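Local coordinates for CytC3 (Streptomyces, PDB 3GJA), which probably acts as a nonheme iron halogenase, chlorinating a substrate during natural-product biosynthesis, at residues D73-A78 and R308-V313; T115-A120 and N237-S242; V261-Q266 and G293-G298. All coordinates share one frame; numbering follows the deposited sequence.

Overall arrangement
Interactions 2 and 1 lie on opposite sides of the chain's centre, their centres about 32 Å apart, and interaction 3 stands about 20 Å, centre to centre, from interaction 1. Interaction 1 is partly buried and sets a loop from the C-terminal part of the chain against helix 75-82; interaction 3 draws an earlier part of the same C-terminal region onto the end of strand 253-262, at the surface. Interaction 2, also at the surface, involves strand 240-242, which precedes 253-262. The chemistry of interaction 2 is backbone pairing and two obliquely meeting imidazoles, whereas interaction 1 combines an arginine hydrogen bond and salt bridge with aromatic packing and interaction 3 relies on waters and a tyrosine face.

Interaction 1. Residues D73-A78 and R308-V313; sequences DIDLLA and RGYEFV
The closest grip is that of Arg308, whose NH1 donates to the carbonyl O of Asp73 at 2.5 Å, a short and somewhat bent bond (144° at the hydrogen). The oxygen lies near the guanidinium plane, but NH1 sits well above the carbonyl plane, 45° out of it. The same nitrogen forms a looser salt bridge to Asp73 OD2 at 3.6 Å, and a water bridges the two atoms. Arg308 reaches this position with its chain extended from CG to NE, running alongside the aspartate. Further along, Ala78 CB sits over one face of the Tyr310 ring, 3.8 Å from the centroid, and also touches Phe312 CE1. The edge of the Phe312 ring faces Ala78 O, with CE1 3.6 Å away, while Asp75 OD1 comes to 3.3 Å from Tyr310 CB, beside the tyrosine edge.

Torsions and second-shell partners fix these groups. Tyr310 holds CG anti to its backbone N (chi1 -178°), which swings the ring onto Ala78 and sets its CD1 over a face of the Phe312 ring. An alanine here would remove the ring that covers Ala78 and packs on Phe312, and would probably loosen the loop from the helix. Ser306 OG is hydrogen-bonded to the backbone N of both Arg308 and Tyr310, and Arg70 forms a salt bridge with Asp73 OD2, sharing the charge that Arg308 meets. Ile74, the N-cap residue, turns its side chain onto helix 34-49, and its O accepts from the N of both Leu77 and Ala78, closing the first helical turn. The whole is an irregular segment from the C-terminal part of the chain packed against the first turn of helix 75-82.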
loop_
_atom_site.group_PDB
_atom_site.type_symbol
_atom_site.label_atom_id
_atom_site.label_comp_id
_atom_site.label_asym_id
_atom_site.label_seq_id
_atom_site.Cartn_x
_atom_site.Cartn_y
_atom_site.Cartn_z
ATOM N N ASP A 73 9.059 11.980 -0.025
ATOM C CA ASP A 73 10.038 12.877 -0.632
ATOM C C ASP A 73 9.773 13.179 -2.113
ATOM O O ASP A 73 10.283 14.168 -2.651
ATOM C CB ASP A 73 11.478 12.368 -0.419
ATOM C CG ASP A 73 11.820 11.152 -1.254
ATOM O OD1 ASP A 73 11.237 10.070 -1.017
ATOM O OD2 ASP A 73 12.698 11.284 -2.140
ATOM N N ILE A 74 8.963 12.351 -2.767
ATOM C CA ILE A 74 8.648 12.580 -4.174
ATOM C C ILE A 74 7.227 13.106 -4.285
ATOM O O ILE A 74 6.271 12.416 -3.928
ATOM C CB ILE A 74 8.795 11.286 -5.003
ATOM C CG1 ILE A 74 10.240 10.784 -4.906
ATOM C CG2 ILE A 74 8.401 11.549 -6.460
ATOM C CD1 ILE A 74 10.474 9.456 -5.566
ATOM N N ASP A 75 7.102 14.335 -4.783
ATOM C CA ASP A 75 5.806 14.994 -4.918
ATOM C C ASP A 75 4.702 14.184 -5.570
ATOM O O ASP A 75 3.607 14.100 -5.029
ATOM C CB ASP A 75 5.957 16.323 -5.670
ATOM C CG ASP A 75 6.666 17.382 -4.843
ATOM O OD1 ASP A 75 6.515 17.361 -3.607
ATOM O OD2 ASP A 75 7.363 18.241 -5.424
ATOM N N LEU A 76 4.975 13.605 -6.734
ATOM C CA LEU A 76 3.970 12.812 -7.444
ATOM C C LEU A 76 3.499 11.600 -6.623
ATOM O O LEU A 76 2.376 11.117 -6.785
ATOM C CB LEU A 76 4.540 12.361 -8.791
ATOM C CG LEU A 76 3.967 12.942 -10.093
ATOM C CD1 LEU A 76 3.277 14.271 -9.865
ATOM C CD2 LEU A 76 5.099 13.080 -11.096
ATOM N N LEU A 77 4.361 11.113 -5.742
ATOM C CA LEU A 77 4.014 9.984 -4.894
ATOM C C LEU A 77 3.274 10.506 -3.668
ATOM O O LEU A 77 2.381 9.840 -3.140
ATOM C CB LEU A 77 5.274 9.218 -4.486
ATOM C CG LEU A 77 5.544 7.861 -5.147
ATOM C CD1 LEU A 77 4.998 7.819 -6.573
ATOM C CD2 LEU A 77 7.040 7.580 -5.112
ATOM N N ALA A 78 3.638 11.709 -3.228
ATOM C CA ALA A 78 2.972 12.328 -2.082
ATOM C C ALA A 78 1.515 12.550 -2.480
ATOM O O ALA A 78 0.594 12.302 -1.699
ATOM C CB ALA A 78 3.631 13.663 -1.732
ATOM N N ARG A 308 10.012 17.368 0.960
ATOM C CA ARG A 308 10.216 18.378 -0.075
ATOM C C ARG A 308 9.237 19.529 0.057
ATOM O O ARG A 308 9.034 20.290 -0.887
ATOM C CB ARG A 308 10.084 17.774 -1.478
ATOM C CG ARG A 308 11.411 17.412 -2.120
ATOM C CD ARG A 308 11.256 17.097 -3.609
ATOM N NE ARG A 308 12.549 16.787 -4.208
ATOM C CZ ARG A 308 13.190 15.635 -4.048
ATOM N NH1 ARG A 308 12.656 14.671 -3.313
ATOM N NH2 ARG A 308 14.377 15.454 -4.605
ATOM N N GLY A 309 8.622 19.648 1.225
ATOM C CA GLY A 309 7.688 20.732 1.447
ATOM C C GLY A 309 6.285 20.486 0.935
ATOM O O GLY A 309 5.449 21.391 0.958
ATOM N N TYR A 310 6.009 19.277 0.462
ATOM C CA TYR A 310 4.668 18.990 -0.019
ATOM C C TYR A 310 3.799 18.861 1.230
ATOM O O TYR A 310 4.047 18.022 2.095
ATOM C CB TYR A 310 4.651 17.702 -0.848
ATOM C CG TYR A 310 3.291 17.373 -1.424
ATOM C CD1 TYR A 310 2.273 16.884 -0.609
ATOM C CD2 TYR A 310 3.018 17.564 -2.784
ATOM C CE1 TYR A 310 1.014 16.591 -1.128
ATOM C CE2 TYR A 310 1.760 17.276 -3.311
ATOM C CZ TYR A 310 0.765 16.793 -2.477
ATOM O OH TYR A 310 -0.488 16.521 -2.974
ATOM N N GLU A 311 2.790 19.718 1.321
ATOM C CA GLU A 311 1.896 19.749 2.466
ATOM C C GLU A 311 0.757 18.756 2.338
ATOM O O GLU A 311 0.059 18.739 1.328
ATOM C CB GLU A 311 1.334 21.162 2.619
ATOM C CG GLU A 311 0.600 21.424 3.913
ATOM C CD GLU A 311 1.485 21.233 5.126
ATOM O OE1 GLU A 311 2.644 21.711 5.104
ATOM O OE2 GLU A 311 1.016 20.611 6.105
ATOM N N PHE A 312 0.569 17.934 3.367
ATOM C CA PHE A 312 -0.508 16.946 3.374
ATOM C C PHE A 312 -1.698 17.536 4.118
ATOM O O PHE A 312 -1.703 17.591 5.350
ATOM C CB PHE A 312 -0.066 15.664 4.081
ATOM C CG PHE A 312 1.030 14.919 3.374
ATOM C CD1 PHE A 312 0.792 14.298 2.147
ATOM C CD2 PHE A 312 2.300 14.834 3.934
ATOM C CE1 PHE A 312 1.807 13.602 1.488
ATOM C CE2 PHE A 312 3.320 14.143 3.285
ATOM C CZ PHE A 312 3.073 13.524 2.058
ATOM N N VAL A 313 -2.706 17.976 3.376
ATOM C CA VAL A 313 -3.885 18.561 3.993
ATOM C C VAL A 313 -5.019 17.548 3.974
ATOM O O VAL A 313 -5.546 17.214 2.917
ATOM C CB VAL A 313 -4.304 19.863 3.262
ATOM C CG1 VAL A 313 -5.409 20.570 4.034
ATOM C CG2 VAL A 313 -3.097 20.781 3.123
HETATM O O HOH W 1 15.062 12.503 -2.774
#

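Interaction 2. Residues T115-A120 and N237-S242; sequences TDWHQA and NTMHAS
Backbone hydrogen bonds join the segments in two antiparallel hydrogen-bonded pairs. Thr115 N donates to Ser242 O at 2.8 Å, and Ser242 N returns a longer bond to Thr115 O. His118 N gives to His240 O at 2.9 Å and His240 N to His118 O at 3.0 Å, the latter in the carbonyl plane. The register slips by one residue between the pairs, a beta bulge, as the chain turns a corner at Trp117.

Side-chain hydrogen bonds orient both imidazoles. His118 ND1 donates to Asp116 O at 2.9 Å and His240 ND1 to Thr238 O at 3.2 Å, each nearly along the C=O axis and close to its ring plane. Both histidines keep CG in the crowded position between backbone N and carbonyl carbon, so the rings run side by side in one direction. Water 2 links Ala120 N with Thr238 O.

Among ring contacts, the two imidazoles meet obliquely, their planes 49° apart and His118 NE2 3.5 Å from His240 CE1. At the corner, Ala241 CB lies over the middle of the Trp117 indole, near the CD2-CE2 bond, 3.8 Å from the centroid of the six-membered ring, while Met239 CG touches Trp117 CE3. Ala241 is also backbone-bonded to Gln164 of strand 163-165.

With both ND1 atoms engaged as donors, NE2 would probably be unprotonated and able to coordinate a metal; the His118-Gln119-Ala120 sequence with His240 is consistent with the two-histidine iron site of nonheme iron halogenases on the cupin fold, in which an alanine or glycine replaces the facial-triad carboxylate.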
loop_
_atom_site.group_PDB
_atom_site.type_symbol
_atom_site.label_atom_id
_atom_site.label_comp_id
_atom_site.label_asym_id
_atom_site.label_seq_id
_atom_site.Cartn_x
_atom_site.Cartn_y
_atom_site.Cartn_z
ATOM N N THR A 115 3.809 -17.126 -7.169
ATOM C CA THR A 115 3.745 -17.450 -5.759
ATOM C C THR A 115 2.502 -18.296 -5.584
ATOM O O THR A 115 1.524 -18.124 -6.308
ATOM C CB THR A 115 3.632 -16.189 -4.893
ATOM O OG1 THR A 115 4.838 -15.423 -5.007
ATOM C CG2 THR A 115 3.452 -16.567 -3.445
ATOM N N ASP A 116 2.545 -19.229 -4.642
ATOM C CA ASP A 116 1.393 -20.081 -4.393
ATOM C C ASP A 116 0.455 -19.313 -3.467
ATOM O O ASP A 116 0.834 -18.278 -2.920
ATOM C CB ASP A 116 1.833 -21.389 -3.736
ATOM C CG ASP A 116 0.839 -22.518 -3.955
ATOM O OD1 ASP A 116 -0.311 -22.244 -4.367
ATOM O OD2 ASP A 116 1.207 -23.683 -3.706
ATOM N N TRP A 117 -0.763 -19.816 -3.300
ATOM C CA TRP A 117 -1.761 -19.177 -2.444
ATOM C C TRP A 117 -1.285 -19.014 -1.003
ATOM O O TRP A 117 -0.859 -19.978 -0.366
ATOM C CB TRP A 117 -3.065 -19.984 -2.466
ATOM C CG TRP A 117 -3.741 -19.988 -3.806
ATOM C CD1 TRP A 117 -3.742 -20.998 -4.724
ATOM C CD2 TRP A 117 -4.494 -18.916 -4.388
ATOM N NE1 TRP A 117 -4.451 -20.623 -5.845
ATOM C CE2 TRP A 117 -4.922 -19.349 -5.665
ATOM C CE3 TRP A 117 -4.847 -17.632 -3.955
ATOM C CZ2 TRP A 117 -5.685 -18.545 -6.513
ATOM C CZ3 TRP A 117 -5.608 -16.829 -4.801
ATOM C CH2 TRP A 117 -6.018 -17.292 -6.066
ATOM N N HIS A 118 -1.375 -17.789 -0.487
ATOM C CA HIS A 118 -0.934 -17.510 0.878
ATOM C C HIS A 118 -1.504 -16.206 1.429
ATOM O O HIS A 118 -2.121 -15.423 0.706
ATOM C CB HIS A 118 0.588 -17.409 0.927
ATOM C CG HIS A 118 1.127 -16.191 0.241
ATOM N ND1 HIS A 118 1.102 -16.035 -1.129
ATOM C CD2 HIS A 118 1.665 -15.053 0.741
ATOM C CE1 HIS A 118 1.602 -14.852 -1.443
ATOM N NE2 HIS A 118 1.951 -14.237 -0.328
ATOM N N GLN A 119 -1.276 -15.978 2.719
ATOM C CA GLN A 119 -1.733 -14.764 3.379
ATOM C C GLN A 119 -0.522 -14.037 3.953
ATOM O O GLN A 119 0.140 -14.538 4.870
ATOM C CB GLN A 119 -2.701 -15.098 4.505
ATOM C CG GLN A 119 -3.917 -15.847 4.048
ATOM C CD GLN A 119 -4.905 -16.065 5.166
ATOM O OE1 GLN A 119 -5.618 -15.145 5.570
ATOM N NE2 GLN A 119 -4.948 -17.285 5.683
ATOM N N ALA A 120 -0.228 -12.863 3.407
ATOM C CA ALA A 120 0.908 -12.083 3.875
ATOM C C ALA A 120 0.598 -11.490 5.252
ATOM O O ALA A 120 -0.563 -11.287 5.598
ATOM C CB ALA A 120 1.224 -10.978 2.874
ATOM N N ASN A 237 -3.695 -9.086 4.267
ATOM C CA ASN A 237 -3.690 -10.515 4.576
ATOM C C ASN A 237 -4.683 -11.360 3.776
ATOM O O ASN A 237 -4.923 -12.519 4.109
ATOM C CB ASN A 237 -3.941 -10.716 6.072
ATOM C CG ASN A 237 -5.307 -10.227 6.506
ATOM O OD1 ASN A 237 -5.754 -9.155 6.096
ATOM N ND2 ASN A 237 -5.976 -11.006 7.352
ATOM N N THR A 238 -5.255 -10.790 2.721
ATOM C CA THR A 238 -6.209 -11.534 1.911
ATOM C C THR A 238 -5.517 -12.659 1.149
ATOM O O THR A 238 -4.405 -12.499 0.649
ATOM C CB THR A 238 -6.923 -10.614 0.903
ATOM O OG1 THR A 238 -7.680 -9.633 1.622
ATOM C CG2 THR A 238 -7.855 -11.414 0.005
ATOM N N MET A 239 -6.186 -13.798 1.069
ATOM C CA MET A 239 -5.655 -14.955 0.363
ATOM C C MET A 239 -5.319 -14.564 -1.069
ATOM O O MET A 239 -6.169 -14.058 -1.790
ATOM C CB MET A 239 -6.700 -16.073 0.342
ATOM C CG MET A 239 -6.214 -17.378 -0.270
ATOM S SD MET A 239 -4.919 -18.116 0.726
ATOM C CE MET A 239 -5.868 -18.745 2.085
ATOM N N HIS A 240 -4.080 -14.784 -1.487
ATOM C CA HIS A 240 -3.722 -14.454 -2.855
ATOM C C HIS A 240 -2.498 -15.208 -3.342
ATOM O O HIS A 240 -1.749 -15.789 -2.553
ATOM C CB HIS A 240 -3.484 -12.950 -3.013
ATOM C CG HIS A 240 -2.134 -12.503 -2.556
ATOM N ND1 HIS A 240 -1.811 -12.342 -1.228
ATOM C CD2 HIS A 240 -1.016 -12.189 -3.256
ATOM C CE1 HIS A 240 -0.555 -11.946 -1.126
ATOM N NE2 HIS A 240 -0.049 -11.845 -2.342
ATOM N N ALA A 241 -2.313 -15.181 -4.658
ATOM C CA ALA A 241 -1.191 -15.830 -5.316
ATOM C C ALA A 241 -0.740 -14.911 -6.445
ATOM O O ALA A 241 -1.260 -13.813 -6.596
ATOM C CB ALA A 241 -1.628 -17.182 -5.878
ATOM N N SER A 242 0.226 -15.354 -7.234
ATOM C CA SER A 242 0.699 -14.553 -8.353
ATOM C C SER A 242 1.277 -15.477 -9.414
ATOM O O SER A 242 1.856 -16.515 -9.105
ATOM C CB SER A 242 1.763 -13.548 -7.895
ATOM O OG SER A 242 2.916 -14.208 -7.399
HETATM O O HOH W 2 -2.144 -11.657 1.683
#

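Interaction 3. Residues V261-Q266 and G293-G298; sequences VPTQVQ and GVDEYG
Van der Waals contact centres on Tyr297, whose ring lies flat against the backbone of Gln264: the CA stands over the ring centre in a CH-pi contact, 3.8 Å from the centroid and 12° off the normal. Gln264 CB follows along the same chain to touch Tyr297 OH at 3.7 Å. Thr263 crosses the tyrosine at about a right angle, its OG1 near CE1, and turns its methyl CG2 to Val294 O at 3.6 Å.

The two surfaces are both turns. Residues Pro262 to Val265 form a type I beta turn, closed by Val265 N on Pro262 O, where strand 253-262 of the large antiparallel sheet ends, a sheet consistent with the cupin-type beta barrel of the PhyH family; Thr263 still pairs through its backbone with Asn97, just before strand 98-108. Opposite, Asp295 makes an Asx turn: its OD1 accepts from Tyr297 N at 2.9 Å, with a weak bond from Gly298 N beside it, so the carboxylate holds the tyrosine backbone in place.

Water-mediated bonds supply the polar links. Water 3 accepts hydrogen bonds from Thr263 OG1 (2.9 Å) and Glu296 N, and donates to Val294 O and Glu296 OE1, a fully used set of four. Water 4 donates to Thr263 O at 2.6 Å and to Asp295 OD1. That same threonine carbonyl also accepts from His299 NE2, whose ring meets Tyr297 with the planes about 30° apart.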
loop_
_atom_site.group_PDB
_atom_site.type_symbol
_atom_site.label_atom_id
_atom_site.label_comp_id
_atom_site.label_asym_id
_atom_site.label_seq_id
_atom_site.Cartn_x
_atom_site.Cartn_y
_atom_site.Cartn_z
ATOM N N VAL A 261 -4.432 2.565 7.300
ATOM C CA VAL A 261 -4.911 2.092 8.577
ATOM C C VAL A 261 -5.595 3.281 9.275
ATOM O O VAL A 261 -5.148 4.424 9.147
ATOM C CB VAL A 261 -3.709 1.573 9.397
ATOM C CG1 VAL A 261 -3.117 2.691 10.249
ATOM C CG2 VAL A 261 -4.115 0.376 10.204
ATOM N N PRO A 262 -6.713 3.038 9.985
ATOM C CA PRO A 262 -7.397 4.140 10.672
ATOM C C PRO A 262 -6.540 4.680 11.812
ATOM O O PRO A 262 -5.667 3.976 12.313
ATOM C CB PRO A 262 -8.701 3.495 11.153
ATOM C CG PRO A 262 -8.321 2.073 11.352
ATOM C CD PRO A 262 -7.472 1.786 10.128
ATOM N N THR A 263 -6.787 5.930 12.204
ATOM C CA THR A 263 -6.028 6.607 13.266
ATOM C C THR A 263 -5.879 5.861 14.603
ATOM O O THR A 263 -4.879 6.012 15.304
ATOM C CB THR A 263 -6.637 7.998 13.572
ATOM O OG1 THR A 263 -8.054 7.871 13.766
ATOM C CG2 THR A 263 -6.367 8.970 12.430
ATOM N N GLN A 264 -6.884 5.078 14.958
ATOM C CA GLN A 264 -6.873 4.321 16.202
ATOM C C GLN A 264 -5.781 3.260 16.205
ATOM O O GLN A 264 -5.421 2.722 17.256
ATOM C CB GLN A 264 -8.228 3.657 16.381
ATOM C CG GLN A 264 -9.108 3.827 15.147
ATOM C CD GLN A 264 -9.674 2.522 14.673
ATOM O OE1 GLN A 264 -10.402 2.471 13.690
ATOM N NE2 GLN A 264 -9.340 1.448 15.375
ATOM N N VAL A 265 -5.249 2.960 15.024
ATOM C CA VAL A 265 -4.208 1.949 14.911
ATOM C C VAL A 265 -2.818 2.489 15.214
ATOM O O VAL A 265 -2.480 3.620 14.856
ATOM C CB VAL A 265 -4.207 1.324 13.503
ATOM C CG1 VAL A 265 -3.044 0.336 13.362
ATOM C CG2 VAL A 265 -5.533 0.633 13.256
ATOM N N GLN A 266 -2.010 1.672 15.877
ATOM C CA GLN A 266 -0.651 2.069 16.198
ATOM C C GLN A 266 0.329 1.560 15.143
ATOM O O GLN A 266 0.348 0.373 14.799
ATOM C CB GLN A 266 -0.251 1.540 17.570
ATOM C CG GLN A 266 -1.117 2.055 18.695
ATOM C CD GLN A 266 -0.508 1.777 20.047
ATOM O OE1 GLN A 266 0.496 2.383 20.424
ATOM N NE2 GLN A 266 -1.100 0.845 20.782
ATOM N N GLY A 293 -10.001 13.289 7.399
ATOM C CA GLY A 293 -10.482 13.356 8.768
ATOM C C GLY A 293 -9.517 14.056 9.710
ATOM O O GLY A 293 -8.840 15.011 9.327
ATOM N N VAL A 294 -9.443 13.572 10.944
ATOM C CA VAL A 294 -8.569 14.155 11.958
ATOM C C VAL A 294 -7.972 13.039 12.787
ATOM O O VAL A 294 -8.452 11.910 12.749
ATOM C CB VAL A 294 -9.345 15.061 12.937
ATOM C CG1 VAL A 294 -9.880 16.295 12.224
ATOM C CG2 VAL A 294 -10.485 14.259 13.574
ATOM N N ASP A 295 -6.940 13.371 13.558
ATOM C CA ASP A 295 -6.280 12.391 14.407
ATOM C C ASP A 295 -6.503 12.717 15.876
ATOM O O ASP A 295 -5.847 13.595 16.437
ATOM C CB ASP A 295 -4.779 12.346 14.102
ATOM C CG ASP A 295 -4.025 11.400 15.021
ATOM O OD1 ASP A 295 -4.671 10.509 15.608
ATOM O OD2 ASP A 295 -2.790 11.543 15.152
ATOM N N GLU A 296 -7.443 11.998 16.484
ATOM C CA GLU A 296 -7.795 12.177 17.888
ATOM C C GLU A 296 -6.893 11.363 18.798
ATOM O O GLU A 296 -7.175 11.248 19.987
ATOM C CB GLU A 296 -9.236 11.726 18.133
ATOM C CG GLU A 296 -10.281 12.453 17.324
ATOM C CD GLU A 296 -11.546 11.630 17.163
ATOM O OE1 GLU A 296 -11.515 10.651 16.381
ATOM O OE2 GLU A 296 -12.565 11.956 17.820
ATOM N N TYR A 297 -5.817 10.799 18.255
ATOM C CA TYR A 297 -4.926 9.971 19.062
ATOM C C TYR A 297 -3.521 10.479 19.321
ATOM O O TYR A 297 -3.075 10.499 20.462
ATOM C CB TYR A 297 -4.844 8.560 18.468
ATOM C CG TYR A 297 -6.171 7.848 18.487
ATOM C CD1 TYR A 297 -7.143 8.118 17.529
ATOM C CD2 TYR A 297 -6.478 6.944 19.502
ATOM C CE1 TYR A 297 -8.392 7.507 17.584
ATOM C CE2 TYR A 297 -7.723 6.329 19.569
ATOM C CZ TYR A 297 -8.670 6.614 18.609
ATOM O OH TYR A 297 -9.892 5.995 18.672
ATOM N N GLY A 298 -2.804 10.860 18.277
ATOM C CA GLY A 298 -1.448 11.337 18.483
ATOM C C GLY A 298 -0.458 10.290 18.982
ATOM O O GLY A 298 0.635 10.640 19.433
HETATM O O HOH W 3 -9.052 10.239 15.020
HETATM O O HOH W 4 -3.316 8.053 14.792
#